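Local coordinates for glycoside hydrolase family 15, cellulose signaling associated protein envoy (Hypocrea jecorina, PDB 4WUJ), which acts as a blue-light photoreceptor, carrying flavin mononucleotide in a LOV domain and linking the response to light with that to oxidative stress, at residues Pro27-Gly32 / Glu106-Ile111. Residues are numbered along the deposited sequence; the frame is centred on the assembly and turned at random.
Sequences PTIDLG and EVQVRI
The irregular backbone of 27-32 approaches the start of strand 107-114 no closer than 6.9 Å between the CA atoms of T28 and E106, so side chains rather than strand pairing bridge the gap. E106 does most of the bridging: CG stands anti to its carbonyl carbon (chi1 -74°), the chain runs extended beyond it, and the carboxylate reaches the loop backbone. There E106 OE1 accepts a 2.9 Å hydrogen bond from T28 N, which meets it from above the carboxylate plane, 27° out of it. A weak second bond comes from I29 N, at 3.4 Å from the same E106 OE1, so one oxygen gathers two successive amides. The other oxygen, OE2, forms a salt bridge with R24, which also donates a weak hydrogen bond to I29 O. An alanine in place of E106 would remove the acceptor for both amides and the acidic partner of R24, and would probably loosen the loop against the strand. Strand 107-114 is an edge of the five-stranded antiparallel sheet of the PAS fold, here a LOV domain; it pairs with strand 120-129, and I111 touches the FMN. The loop belongs to the segment joining helix 14-22 to the first sheet strand, 39-44. I29 supplies the apolar part of the contact, sliding past E106 in the opposite direction until its CD1 lies 3.8 Å from E106 CB. Its other branch, CG2, is 3.5 Å from OE1 of Q108, whose extended side chain crosses I29 obliquely, CG anti to the backbone N (chi1 175°). Beyond that crossing a water accepts from Q108 NE2 and donates to D30 O, both at 3.1 Å, while M3 of the second subunit packs on Q108.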
loop_
_atom_site.group_PDB
_atom_site.type_symbol
_atom_site.label_atom_id
_atom_site.label_comp_id
_atom_site.label_asym_id
_atom_site.label_seq_id
_atom_site.Cartn_x
_atom_site.Cartn_y
_atom_site.Cartn_z
ATOM N N PRO C 27 7.205 19.590 4.878
ATOM C CA PRO C 27 7.258 18.870 3.607
ATOM C C PRO C 27 7.702 19.783 2.490
ATOM O O PRO C 27 7.430 20.978 2.498
ATOM C CB PRO C 27 5.803 18.440 3.379
ATOM C CG PRO C 27 4.990 19.381 4.194
ATOM C CD PRO C 27 5.837 19.632 5.418
ATOM N N THR C 28 8.367 19.187 1.520
ATOM C CA THR C 28 8.879 19.893 0.374
ATOM C C THR C 28 8.122 19.460 -0.858
ATOM O O THR C 28 7.915 20.241 -1.783
ATOM C CB THR C 28 10.384 19.561 0.217
ATOM O OG1 THR C 28 11.152 20.461 1.022
ATOM C CG2 THR C 28 10.832 19.646 -1.238
ATOM N N ILE C 29 7.734 18.193 -0.893
ATOM C CA ILE C 29 6.961 17.681 -2.007
ATOM C C ILE C 29 5.612 17.316 -1.456
ATOM O O ILE C 29 5.514 16.886 -0.307
ATOM C CB ILE C 29 7.591 16.430 -2.609
ATOM C CG1 ILE C 29 8.933 16.776 -3.247
ATOM C CG2 ILE C 29 6.651 15.781 -3.616
ATOM C CD1 ILE C 29 10.105 16.352 -2.375
ATOM N N ASP C 30 4.575 17.520 -2.261
ATOM C CA ASP C 30 3.238 17.043 -1.923
ATOM C C ASP C 30 3.080 15.731 -2.670
ATOM O O ASP C 30 3.079 15.706 -3.906
ATOM C CB ASP C 30 2.138 18.043 -2.337
ATOM C CG ASP C 30 0.737 17.606 -1.860
ATOM O OD1 ASP C 30 0.627 17.164 -0.689
ATOM O OD2 ASP C 30 -0.244 17.678 -2.648
ATOM N N LEU C 31 2.999 14.637 -1.918
ATOM C CA LEU C 31 2.913 13.316 -2.526
ATOM C C LEU C 31 1.606 13.193 -3.296
ATOM O O LEU C 31 1.581 12.660 -4.407
ATOM C CB LEU C 31 3.058 12.223 -1.446
ATOM C CG LEU C 31 4.472 12.203 -0.822
ATOM C CD1 LEU C 31 4.582 11.243 0.365
ATOM C CD2 LEU C 31 5.523 11.866 -1.882
ATOM N N GLY C 32 0.545 13.768 -2.721
ATOM C CA GLY C 32 -0.801 13.664 -3.258
ATOM C C GLY C 32 -1.436 12.353 -2.778
ATOM O O GLY C 32 -0.984 11.762 -1.783
ATOM N N GLU C 106 14.418 15.013 1.415
ATOM C CA GLU C 106 13.380 14.671 0.458
ATOM C C GLU C 106 13.876 15.077 -0.890
ATOM O O GLU C 106 14.558 16.090 -1.004
ATOM C CB GLU C 106 12.107 15.477 0.731
ATOM C CG GLU C 106 11.347 15.014 1.932
ATOM C CD GLU C 106 10.271 15.997 2.358
ATOM O OE1 GLU C 106 9.520 16.513 1.478
ATOM O OE2 GLU C 106 10.183 16.225 3.590
ATOM N N VAL C 107 13.482 14.337 -1.916
ATOM C CA VAL C 107 13.833 14.697 -3.253
ATOM C C VAL C 107 12.880 14.073 -4.207
ATOM O O VAL C 107 12.383 12.961 -4.001
ATOM C CB VAL C 107 15.258 14.217 -3.604
ATOM C CG1 VAL C 107 15.390 12.708 -3.362
ATOM C CG2 VAL C 107 15.611 14.556 -5.033
ATOM N N GLN C 108 12.613 14.782 -5.281
ATOM C CA GLN C 108 11.758 14.229 -6.300
ATOM C C GLN C 108 12.317 14.623 -7.633
ATOM O O GLN C 108 12.508 15.819 -7.917
ATOM C CB GLN C 108 10.306 14.697 -6.122
ATOM C CG GLN C 108 9.379 14.244 -7.218
ATOM C CD GLN C 108 7.936 14.700 -6.981
ATOM O OE1 GLN C 108 7.639 15.897 -6.954
ATOM N NE2 GLN C 108 7.046 13.745 -6.768
ATOM N N VAL C 109 12.583 13.608 -8.440
ATOM C CA VAL C 109 13.112 13.793 -9.761
ATOM C C VAL C 109 12.392 12.873 -10.709
ATOM O O VAL C 109 11.638 11.994 -10.319
ATOM C CB VAL C 109 14.635 13.422 -9.840
ATOM C CG1 VAL C 109 15.390 13.983 -8.646
ATOM C CG2 VAL C 109 14.815 11.912 -9.940
ATOM N N ARG C 110 12.657 13.071 -11.982
ATOM C CA ARG C 110 12.145 12.196 -13.001
ATOM C C ARG C 110 13.376 11.711 -13.696
ATOM O O ARG C 110 14.372 12.442 -13.799
ATOM C CB ARG C 110 11.180 12.966 -13.940
ATOM C CG ARG C 110 11.768 13.487 -15.255
ATOM C CD ARG C 110 10.815 14.488 -16.039
ATOM N NE ARG C 110 11.553 15.003 -17.192
ATOM C CZ ARG C 110 12.334 16.091 -17.168
ATOM N NH1 ARG C 110 12.402 16.857 -16.090
ATOM N NH2 ARG C 110 13.010 16.460 -18.247
ATOM N N ILE C 111 13.337 10.480 -14.163
ATOM C CA ILE C 111 14.534 9.862 -14.642
ATOM C C ILE C 111 14.130 8.685 -15.449
ATOM O O ILE C 111 13.061 8.119 -15.206
ATOM C CB ILE C 111 15.427 9.362 -13.407
ATOM C CG1 ILE C 111 16.634 8.564 -13.873
ATOM C CG2 ILE C 111 14.604 8.510 -12.407
ATOM C CD1 ILE C 111 17.564 8.172 -12.716
HETATM O O HOH W 1 3.996 14.445 -6.595
#